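Local structure of U4/U6 snRNA-associated-splicing factor PRP24 (Saccharomyces cerevisiae, 4N0T) at residues Asn23-Tyr28 with Ile36-Ala41; Met226-Lys231 with Glu235-Met240; Lys267-Ser272 with Ile324-Asp329. The protein binds U6 snRNA and acts as a recycling factor of the spliceosome, annealing U6 with U4 snRNA. All coordinates share one frame; numbering follows the deposited sequence.

Contact 1: residues Asn23-Tyr28 with Ile36-Ala41; sequences NKVYKY and IHVDVA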
loop_
_atom_site.group_PDB
_atom_site.type_symbol
_atom_site.label_atom_id
_atom_site.label_comp_id
_atom_site.label_asym_id
_atom_site.label_seq_id
_atom_site.Cartn_x
_atom_site.Cartn_y
_atom_site.Cartn_z
ATOM N N ASN A 23 21.126 9.495 18.497
ATOM C CA ASN A 23 21.469 9.083 19.854
ATOM C C ASN A 23 21.537 10.254 20.831
ATOM O O ASN A 23 21.005 10.177 21.946
ATOM C CB ASN A 23 22.802 8.330 19.861
ATOM C CG ASN A 23 23.315 8.063 21.266
ATOM O OD1 ASN A 23 22.578 7.594 22.135
ATOM N ND2 ASN A 23 24.585 8.375 21.498
ATOM N N LYS A 24 22.193 11.335 20.416
ATOM C CA LYS A 24 22.339 12.506 21.277
ATOM C C LYS A 24 20.990 13.171 21.504
ATOM O O LYS A 24 20.737 13.737 22.570
ATOM C CB LYS A 24 23.315 13.506 20.665
ATOM C CG LYS A 24 24.746 13.005 20.593
ATOM C CD LYS A 24 25.673 14.096 20.089
ATOM C CE LYS A 24 27.096 13.589 19.949
ATOM N NZ LYS A 24 27.955 14.604 19.275
ATOM N N VAL A 25 20.127 13.104 20.495
ATOM C CA VAL A 25 18.773 13.631 20.628
ATOM C C VAL A 25 18.009 12.868 21.706
ATOM O O VAL A 25 17.387 13.485 22.576
ATOM C CB VAL A 25 18.032 13.622 19.282
ATOM C CG1 VAL A 25 16.566 13.969 19.472
ATOM C CG2 VAL A 25 18.702 14.608 18.328
ATOM N N TYR A 26 18.080 11.535 21.662
ATOM C CA TYR A 26 17.497 10.675 22.700
ATOM C C TYR A 26 17.951 11.071 24.092
ATOM O O TYR A 26 17.131 11.356 24.960
ATOM C CB TYR A 26 17.892 9.212 22.478
ATOM C CG TYR A 26 16.857 8.392 21.759
ATOM C CD1 TYR A 26 15.737 7.913 22.425
ATOM C CD2 TYR A 26 17.007 8.084 20.413
ATOM C CE1 TYR A 26 14.785 7.160 21.763
ATOM C CE2 TYR A 26 16.069 7.330 19.744
ATOM C CZ TYR A 26 14.959 6.872 20.421
ATOM O OH TYR A 26 14.020 6.124 19.745
ATOM N N LYS A 27 19.265 11.080 24.301
ATOM C CA LYS A 27 19.830 11.400 25.605
ATOM C C LYS A 27 19.393 12.769 26.106
ATOM O O LYS A 27 19.146 12.944 27.301
ATOM C CB LYS A 27 21.359 11.311 25.574
ATOM C CG LYS A 27 21.893 9.885 25.697
ATOM C CD LYS A 27 23.424 9.841 25.691
ATOM C CE LYS A 27 23.943 8.442 26.021
ATOM N NZ LYS A 27 23.518 7.435 25.005
ATOM N N TYR A 28 19.294 13.736 25.199
ATOM C CA TYR A 28 18.882 15.079 25.594
ATOM C C TYR A 28 17.420 15.109 26.052
ATOM O O TYR A 28 17.077 15.827 26.991
ATOM C CB TYR A 28 19.104 16.100 24.468
ATOM C CG TYR A 28 18.844 17.524 24.917
ATOM C CD1 TYR A 28 19.838 18.264 25.539
ATOM C CD2 TYR A 28 17.599 18.120 24.737
ATOM C CE1 TYR A 28 19.609 19.563 25.961
ATOM C CE2 TYR A 28 17.361 19.423 25.163
ATOM C CZ TYR A 28 18.374 20.134 25.772
ATOM O OH TYR A 28 18.148 21.420 26.196
ATOM N N ILE A 36 8.963 7.152 21.345
ATOM C CA ILE A 36 8.659 6.114 20.360
ATOM C C ILE A 36 9.637 6.136 19.183
ATOM O O ILE A 36 10.115 5.085 18.745
ATOM C CB ILE A 36 7.213 6.253 19.827
ATOM C CG1 ILE A 36 6.202 6.026 20.955
ATOM C CG2 ILE A 36 6.947 5.274 18.686
ATOM C CD1 ILE A 36 4.758 6.085 20.497
ATOM N N HIS A 37 9.932 7.328 18.666
ATOM C CA HIS A 37 10.791 7.427 17.491
ATOM C C HIS A 37 11.476 8.789 17.400
ATOM O O HIS A 37 10.911 9.803 17.820
ATOM C CB HIS A 37 9.985 7.153 16.213
ATOM C CG HIS A 37 10.838 6.796 15.035
ATOM N ND1 HIS A 37 11.166 7.705 14.049
ATOM C CD2 HIS A 37 11.452 5.640 14.701
ATOM C CE1 HIS A 37 11.936 7.116 13.153
ATOM N NE2 HIS A 37 12.127 5.863 13.522
ATOM N N VAL A 38 12.687 8.797 16.849
ATOM C CA VAL A 38 13.429 10.030 16.611
ATOM C C VAL A 38 13.954 10.048 15.180
ATOM O O VAL A 38 14.597 9.091 14.753
ATOM C CB VAL A 38 14.638 10.139 17.552
ATOM C CG1 VAL A 38 15.488 11.350 17.183
ATOM C CG2 VAL A 38 14.176 10.240 19.002
ATOM N N ASP A 39 13.666 11.114 14.437
ATOM C CA ASP A 39 14.325 11.338 13.144
ATOM C C ASP A 39 15.146 12.620 13.194
ATOM O O ASP A 39 14.696 13.616 13.750
ATOM C CB ASP A 39 13.297 11.448 12.024
ATOM C CG ASP A 39 12.517 10.170 11.825
ATOM O OD1 ASP A 39 13.117 9.190 11.338
ATOM O OD2 ASP A 39 11.311 10.150 12.150
ATOM N N VAL A 40 16.353 12.590 12.629
ATOM C CA VAL A 40 17.180 13.790 12.511
ATOM C C VAL A 40 17.463 14.028 11.025
ATOM O O VAL A 40 17.686 13.074 10.275
ATOM C CB VAL A 40 18.499 13.650 13.294
ATOM C CG1 VAL A 40 19.324 14.925 13.207
ATOM C CG2 VAL A 40 18.219 13.321 14.751
ATOM N N ALA A 41 17.421 15.286 10.595
ATOM C CA ALA A 41 17.698 15.640 9.199
ATOM C C ALA A 41 18.534 16.908 9.151
ATOM O O ALA A 41 18.361 17.805 9.982
ATOM C CB ALA A 41 16.412 15.849 8.429
HETATM O O HOH W 1 13.793 6.288 16.598
#
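Val25 and Tyr26, neighbours on the first helix of RRM 1, both meet Val38 on the edge strand of the sheet, each using a different branch of it. The aliphatic part is a small cluster of valine methyls. Val25 CG1 lies 3.6 Å from Val38 CG1, the two side chains crossing at a slant, while Val25 CG2 reaches Val40 CG2 at 3.8 Å, so the forked side chain of Val25 serves two strand residues.

The second interaction is a CH-pi contact. Val38 CG2 sits over one face of the Tyr26 ring, 3.8 Å from the centroid and displaced toward the rim, where Tyr26 CE2 comes within 3.5 Å. Turned away from the staggered positions (chi1 -97°), Tyr26 lays its ring alongside the strand and carries the hydroxyl as far as His37.

Polar contact runs through one water, which accepts a bond from Val38 N at 2.8 Å and is also hydrogen-bonded to Tyr26 OH at 3.2 Å. The water thereby satisfies a backbone amide of the outermost strand and ties the phenol to it. On the outer side of the helix, Lys27 NZ bonds to a lone pair of Asn23 OD1, 3.0 Å away.

The axes of helix segment 23-28 and strand segment 37-41 make 129° between their N-to-C directions, 8.9 Å apart at closest approach, in the beta-alpha-beta arrangement of an RNA recognition motif. Ile36 and His37 both face Glu54 of strand 49-55, a classic beta bulge. Val25 also packs on Ile53 of that strand, and Ala41 touches Leu113 of strand 112-116, in the second RRM.

Contact 2: residues Met226-Lys231 with Glu235-Met240; sequences MVFENK and ERALQM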
loop_
_atom_site.group_PDB
_atom_site.type_symbol
_atom_site.label_atom_id
_atom_site.label_comp_id
_atom_site.label_asym_id
_atom_site.label_seq_id
_atom_site.Cartn_x
_atom_site.Cartn_y
_atom_site.Cartn_z
ATOM N N MET A 226 -24.083 -5.009 -10.409
ATOM C CA MET A 226 -25.077 -3.961 -10.287
ATOM C C MET A 226 -24.825 -3.206 -8.991
ATOM O O MET A 226 -24.714 -3.808 -7.915
ATOM C CB MET A 226 -26.480 -4.572 -10.307
ATOM C CG MET A 226 -27.597 -3.547 -10.072
ATOM S SD MET A 226 -29.213 -4.348 -10.245
ATOM C CE MET A 226 -29.118 -5.007 -11.912
ATOM N N VAL A 227 -24.683 -1.891 -9.107
ATOM C CA VAL A 227 -24.478 -1.042 -7.953
ATOM C C VAL A 227 -25.749 -0.278 -7.597
ATOM O O VAL A 227 -26.319 0.414 -8.450
ATOM C CB VAL A 227 -23.381 -0.022 -8.235
ATOM C CG1 VAL A 227 -23.259 0.939 -7.068
ATOM C CG2 VAL A 227 -22.068 -0.750 -8.475
ATOM N N PHE A 228 -26.172 -0.398 -6.342
ATOM C CA PHE A 228 -27.351 0.327 -5.856
ATOM C C PHE A 228 -26.914 1.576 -5.114
ATOM O O PHE A 228 -25.817 1.608 -4.538
ATOM C CB PHE A 228 -28.152 -0.540 -4.903
ATOM C CG PHE A 228 -28.871 -1.660 -5.577
ATOM C CD1 PHE A 228 -28.248 -2.887 -5.752
ATOM C CD2 PHE A 228 -30.179 -1.488 -6.020
ATOM C CE1 PHE A 228 -28.914 -3.941 -6.382
ATOM C CE2 PHE A 228 -30.859 -2.537 -6.656
ATOM C CZ PHE A 228 -30.224 -3.760 -6.833
ATOM N N GLU A 229 -27.772 2.598 -5.112
ATOM C CA GLU A 229 -27.445 3.845 -4.416
ATOM C C GLU A 229 -27.277 3.638 -2.925
ATOM O O GLU A 229 -26.487 4.341 -2.291
ATOM C CB GLU A 229 -28.516 4.911 -4.657
ATOM C CG GLU A 229 -28.339 5.696 -5.943
ATOM C CD GLU A 229 -29.392 6.776 -6.097
ATOM O OE1 GLU A 229 -30.082 7.079 -5.095
ATOM O OE2 GLU A 229 -29.533 7.311 -7.218
ATOM N N ASN A 230 -28.019 2.698 -2.345
ATOM C CA ASN A 230 -27.810 2.407 -0.928
ATOM C C ASN A 230 -27.729 0.927 -0.567
ATOM O O ASN A 230 -28.278 0.054 -1.259
ATOM C CB ASN A 230 -28.823 3.145 -0.041
ATOM C CG ASN A 230 -30.240 2.708 -0.293
ATOM O OD1 ASN A 230 -30.629 1.602 0.082
ATOM N ND2 ASN A 230 -31.029 3.575 -0.924
ATOM N N LYS A 231 -27.036 0.657 0.532
ATOM C CA LYS A 231 -26.728 -0.705 0.936
ATOM C C LYS A 231 -27.962 -1.551 1.239
ATOM O O LYS A 231 -27.979 -2.751 0.975
ATOM C CB LYS A 231 -25.790 -0.691 2.150
ATOM C CG LYS A 231 -25.189 -2.046 2.447
ATOM C CD LYS A 231 -25.104 -2.308 3.938
ATOM C CE LYS A 231 -24.130 -1.372 4.619
ATOM N NZ LYS A 231 -23.541 -2.016 5.835
ATOM N N GLU A 235 -28.838 -5.292 -0.210
ATOM C CA GLU A 235 -29.056 -6.407 0.707
ATOM C C GLU A 235 -30.347 -7.136 0.383
ATOM O O GLU A 235 -30.391 -8.369 0.327
ATOM C CB GLU A 235 -29.147 -5.914 2.154
ATOM C CG GLU A 235 -27.832 -5.813 2.882
ATOM C CD GLU A 235 -28.025 -5.625 4.378
ATOM O OE1 GLU A 235 -27.123 -5.046 5.024
ATOM O OE2 GLU A 235 -29.077 -6.064 4.903
ATOM N N ARG A 236 -31.403 -6.362 0.191
ATOM C CA ARG A 236 -32.700 -6.954 -0.116
ATOM C C ARG A 236 -32.700 -7.596 -1.501
ATOM O O ARG A 236 -33.385 -8.595 -1.720
ATOM C CB ARG A 236 -33.821 -5.913 0.056
ATOM C CG ARG A 236 -34.038 -5.550 1.528
ATOM C CD ARG A 236 -35.233 -4.633 1.774
ATOM N NE ARG A 236 -35.001 -3.282 1.276
ATOM C CZ ARG A 236 -35.513 -2.816 0.145
ATOM N NH1 ARG A 236 -36.293 -3.594 -0.593
ATOM N NH2 ARG A 236 -35.249 -1.579 -0.245
ATOM N N ALA A 237 -31.905 -7.055 -2.425
ATOM C CA ALA A 237 -31.796 -7.651 -3.761
ATOM C C ALA A 237 -31.196 -9.070 -3.715
ATOM O O ALA A 237 -31.348 -9.851 -4.661
ATOM C CB ALA A 237 -30.978 -6.739 -4.692
ATOM N N LEU A 238 -30.536 -9.414 -2.609
ATOM C CA LEU A 238 -29.974 -10.756 -2.460
ATOM C C LEU A 238 -31.055 -11.830 -2.409
ATOM O O LEU A 238 -30.779 -13.017 -2.626
ATOM C CB LEU A 238 -29.080 -10.843 -1.221
ATOM C CG LEU A 238 -27.886 -9.895 -1.195
ATOM C CD1 LEU A 238 -27.113 -10.049 0.112
ATOM C CD2 LEU A 238 -26.974 -10.116 -2.413
ATOM N N GLN A 239 -32.296 -11.427 -2.150
ATOM C CA GLN A 239 -33.411 -12.379 -2.187
ATOM C C GLN A 239 -33.609 -12.965 -3.579
ATOM O O GLN A 239 -34.278 -13.989 -3.741
ATOM C CB GLN A 239 -34.712 -11.699 -1.761
ATOM C CG GLN A 239 -34.768 -11.233 -0.319
ATOM C CD GLN A 239 -35.999 -10.381 -0.073
ATOM O OE1 GLN A 239 -37.048 -10.884 0.341
ATOM N NE2 GLN A 239 -35.889 -9.086 -0.359
ATOM N N MET A 240 -33.046 -12.306 -4.590
ATOM C CA MET A 240 -33.103 -12.825 -5.952
ATOM C C MET A 240 -32.175 -14.031 -6.170
ATOM O O MET A 240 -32.238 -14.677 -7.219
ATOM C CB MET A 240 -32.782 -11.720 -6.970
ATOM C CG MET A 240 -33.822 -10.619 -7.055
ATOM S SD MET A 240 -35.239 -11.171 -8.024
ATOM C CE MET A 240 -34.567 -10.932 -9.673
HETATM O O HOH W 2 -33.367 1.105 0.435
#
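Lys231 O accepts a hydrogen bond from Glu235 N at 2.9 Å, nearly straight at 157°, a regular helical turn that opens helix 231-237 just after strand 222-228. This is the passage from the third strand to the second helix of an RNA recognition motif, here RRM 3. Asn230 occupies the N-cap, its OD1 capping Ser233 N.

Beneath the turn, the buried Phe228 ring meets Ala237 CB, which approaches the ring obliquely and lies 3.7 Å from CZ. The ring reaches Ala237, two residues beyond the bonded Glu235, and Ile180 and Ile205 of the flanking strands also touch it, so Ala237 is packed against the hydrophobic core of the domain.

On the exposed side, Lys231 meets the glutamate through CD, 3.6 Å from Glu235 OE1; beyond it the bend at chi3 (-66°) carries the chain on to NZ. Lys231 NZ stays 4.8 Å from Glu235 OE1, too far for a salt bridge, although the opposite charges would probably still attract weakly.

Where the helix tightens into a 3-10 turn, Arg236 O receives two donors from opposite faces of its plane, Gln239 N at 3.1 Å and Gln239 NE2 at 2.9 Å.

Contact 3: residues Lys267-Ser272 with Ile324-Asp329; sequences KRLLAS and IIIFRD. With nucleotides of chain B.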
loop_
_atom_site.group_PDB
_atom_site.type_symbol
_atom_site.label_atom_id
_atom_site.label_comp_id
_atom_site.label_asym_id
_atom_site.label_seq_id
_atom_site.Cartn_x
_atom_site.Cartn_y
_atom_site.Cartn_z
ATOM N N LYS A 267 -3.666 -18.515 -1.610
ATOM C CA LYS A 267 -3.965 -19.694 -0.801
ATOM C C LYS A 267 -4.013 -20.962 -1.655
ATOM O O LYS A 267 -3.534 -22.015 -1.223
ATOM C CB LYS A 267 -5.295 -19.509 -0.049
ATOM C CG LYS A 267 -5.200 -18.506 1.096
ATOM C CD LYS A 267 -6.579 -18.156 1.666
ATOM C CE LYS A 267 -7.298 -19.378 2.222
ATOM N NZ LYS A 267 -8.681 -19.000 2.647
ATOM N N ARG A 268 -4.569 -20.852 -2.864
ATOM C CA ARG A 268 -4.634 -21.981 -3.805
ATOM C C ARG A 268 -3.232 -22.463 -4.147
ATOM O O ARG A 268 -2.975 -23.669 -4.204
ATOM C CB ARG A 268 -5.338 -21.579 -5.109
ATOM C CG ARG A 268 -5.428 -22.720 -6.126
ATOM C CD ARG A 268 -5.802 -22.252 -7.528
ATOM N NE ARG A 268 -4.731 -21.487 -8.165
ATOM C CZ ARG A 268 -3.578 -22.003 -8.592
ATOM N NH1 ARG A 268 -3.315 -23.300 -8.441
ATOM N NH2 ARG A 268 -2.676 -21.214 -9.161
ATOM N N LEU A 269 -2.328 -21.509 -4.374
ATOM C CA LEU A 269 -0.936 -21.826 -4.666
ATOM C C LEU A 269 -0.262 -22.512 -3.495
ATOM O O LEU A 269 0.424 -23.521 -3.675
ATOM C CB LEU A 269 -0.154 -20.563 -5.031
ATOM C CG LEU A 269 0.177 -20.375 -6.504
ATOM C CD1 LEU A 269 1.191 -19.264 -6.679
ATOM C CD2 LEU A 269 0.706 -21.678 -7.073
ATOM N N LEU A 270 -0.442 -21.968 -2.296
ATOM C CA LEU A 270 0.186 -22.530 -1.105
ATOM C C LEU A 270 -0.294 -23.960 -0.827
ATOM O O LEU A 270 0.422 -24.762 -0.228
ATOM C CB LEU A 270 -0.055 -21.633 0.116
ATOM C CG LEU A 270 0.506 -20.203 0.054
ATOM C CD1 LEU A 270 0.024 -19.349 1.221
ATOM C CD2 LEU A 270 2.040 -20.204 0.025
ATOM N N ALA A 271 -1.505 -24.274 -1.278
ATOM C CA ALA A 271 -2.079 -25.605 -1.075
ATOM C C ALA A 271 -1.850 -26.535 -2.266
ATOM O O ALA A 271 -2.231 -27.707 -2.218
ATOM C CB ALA A 271 -3.572 -25.494 -0.777
ATOM N N SER A 272 -1.240 -26.017 -3.331
ATOM C CA SER A 272 -1.083 -26.778 -4.573
ATOM C C SER A 272 -0.185 -27.997 -4.391
ATOM O O SER A 272 0.791 -27.950 -3.641
ATOM C CB SER A 272 -0.529 -25.887 -5.691
ATOM O OG SER A 272 -0.502 -26.565 -6.937
ATOM N N ILE A 324 6.164 -15.060 -3.799
ATOM C CA ILE A 324 6.265 -16.129 -4.777
ATOM C C ILE A 324 6.524 -15.509 -6.138
ATOM O O ILE A 324 5.855 -14.547 -6.542
ATOM C CB ILE A 324 4.970 -16.933 -4.849
ATOM C CG1 ILE A 324 4.764 -17.687 -3.530
ATOM C CG2 ILE A 324 5.005 -17.901 -6.039
ATOM C CD1 ILE A 324 3.382 -18.350 -3.401
ATOM N N ILE A 325 7.528 -16.040 -6.831
ATOM C CA ILE A 325 7.810 -15.613 -8.192
ATOM C C ILE A 325 7.519 -16.790 -9.100
ATOM O O ILE A 325 8.121 -17.854 -8.952
ATOM C CB ILE A 325 9.287 -15.250 -8.387
ATOM C CG1 ILE A 325 9.817 -14.399 -7.225
ATOM C CG2 ILE A 325 9.466 -14.538 -9.736
ATOM C CD1 ILE A 325 9.223 -13.021 -7.149
ATOM N N ILE A 326 6.580 -16.620 -10.021
ATOM C CA ILE A 326 6.239 -17.709 -10.930
ATOM C C ILE A 326 6.903 -17.416 -12.260
ATOM O O ILE A 326 6.719 -16.333 -12.834
ATOM C CB ILE A 326 4.731 -17.821 -11.118
ATOM C CG1 ILE A 326 4.040 -17.972 -9.760
ATOM C CG2 ILE A 326 4.396 -18.999 -12.024
ATOM C CD1 ILE A 326 2.524 -18.131 -9.883
ATOM N N PHE A 327 7.725 -18.357 -12.720
ATOM C CA PHE A 327 8.430 -18.187 -13.984
ATOM C C PHE A 327 7.727 -18.997 -15.069
ATOM O O PHE A 327 6.681 -19.585 -14.816
ATOM C CB PHE A 327 9.882 -18.631 -13.845
ATOM C CG PHE A 327 10.686 -17.780 -12.896
ATOM C CD1 PHE A 327 11.138 -16.527 -13.287
ATOM C CD2 PHE A 327 10.985 -18.230 -11.615
ATOM C CE1 PHE A 327 11.892 -15.734 -12.415
ATOM C CE2 PHE A 327 11.723 -17.440 -10.731
ATOM C CZ PHE A 327 12.177 -16.190 -11.141
ATOM N N ARG A 328 8.308 -19.042 -16.264
ATOM C CA ARG A 328 7.617 -19.668 -17.398
ATOM C C ARG A 328 7.947 -21.143 -17.596
ATOM O O ARG A 328 7.143 -21.884 -18.167
ATOM C CB ARG A 328 7.839 -18.864 -18.678
ATOM C CG ARG A 328 7.605 -17.374 -18.464
ATOM C CD ARG A 328 6.758 -16.759 -19.555
ATOM N NE ARG A 328 5.393 -16.457 -19.128
ATOM C CZ ARG A 328 4.784 -15.294 -19.344
ATOM N NH1 ARG A 328 5.418 -14.316 -19.979
ATOM N NH2 ARG A 328 3.543 -15.106 -18.923
ATOM N N ASP A 329 9.116 -21.576 -17.126
ATOM C CA ASP A 329 9.419 -23.009 -17.068
ATOM C C ASP A 329 10.268 -23.395 -15.855
ATOM O O ASP A 329 10.854 -22.533 -15.195
ATOM C CB ASP A 329 10.069 -23.499 -18.368
ATOM C CG ASP A 329 11.410 -22.847 -18.632
ATOM O OD1 ASP A 329 12.404 -23.246 -17.989
ATOM O OD2 ASP A 329 11.469 -21.942 -19.488
ATOM P P C B 29 -6.490 -16.627 5.130
ATOM O OP1 C B 29 -5.166 -17.063 4.626
ATOM O OP2 C B 29 -7.672 -17.525 4.903
ATOM O "O5'" C B 29 -6.396 -16.278 6.679
ATOM C "C5'" C B 29 -5.839 -17.202 7.616
ATOM C "C4'" C B 29 -5.006 -16.502 8.659
ATOM O "O4'" C B 29 -3.906 -15.815 7.995
ATOM C "C3'" C B 29 -5.734 -15.430 9.471
ATOM O "O3'" C B 29 -5.107 -15.326 10.750
ATOM C "C2'" C B 29 -5.415 -14.164 8.689
ATOM O "O2'" C B 29 -5.550 -12.965 9.423
ATOM C "C1'" C B 29 -3.963 -14.435 8.308
ATOM N N1 C B 29 -3.470 -13.694 7.146
ATOM C C2 C B 29 -2.207 -13.132 7.279
ATOM O O2 C B 29 -1.618 -13.263 8.366
ATOM N N3 C B 29 -1.677 -12.450 6.245
ATOM C C4 C B 29 -2.370 -12.351 5.116
ATOM N N4 C B 29 -1.797 -11.677 4.115
ATOM C C5 C B 29 -3.661 -12.927 4.954
ATOM C C6 C B 29 -4.179 -13.603 5.989
#
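Lys267 NZ donates a hydrogen bond of 2.9 Å to OP2 of cytidine C29 of chain B, while Leu269 and Leu270, two and three residues on, pack on Ile324 and Ile326. The lysine lies alongside the phosphate over much of its length: its CD is 3.5 Å from OP1 of C29 of chain B, and the bend at chi3 (60°) then turns CE and NZ to OP2. Asn264 OD1 is a second, weak partner of the ammonium, within the same helix.

The protein-protein part is wholly apolar. Leu269 CD1 is the central methyl, meeting Ile326 CD1 tip to tip at 3.7 Å and Ile324 CD1 at 4.0 Å, where the leucine and isoleucine slide past each other in opposite directions. Leu270 comes in at an angle from the side, its CD2 4.1 Å from Ile324 CD1. With CG1 anti to the carbonyl carbon and the chain extended beyond it (chi2 171° in Ile324, -178° in Ile326), CD1 is the atom of each isoleucine nearest Leu269.

Helix 258-270 covers the sheet face opposite helix 330-340, on which Phe327 packs from the other side of the strand. This is the face RRMs ordinarily use for RNA, consistent with the name occluded RNA-recognition motif. Leu269 also touches Leu315 and Leu281 on the strands flanking 322-327, and Arg268 is salt-bridged to Glu277 and packs on an RNA phosphate.

One helix thus has two chemistries: an oily ridge closes over the sheet, while its basic residues meet the RNA. The Lys267 bond is to the RNA backbone and does not itself distinguish bases.

How the contacts relate
The three contacts belong to separate domains and do not touch; even contacts 2 and 3 have nearest atoms about 21 Å apart. Contacts 1 and 2 each join a helix and a strand within one RRM, and both mix buried residues with exposed ones. Contact 3 is the buried one, and it joins an element distant in sequence, helix 258-270, to a strand of the fourth RRM. The chemistry follows: a water and an aromatic face beside the edge strand in contact 1, a backbone turn with a side-chain pair at the surface in contact 2, and methyl groups between helix and strand in contact 3, where a lysine on another side of the helix also hydrogen-bonds to an RNA phosphate.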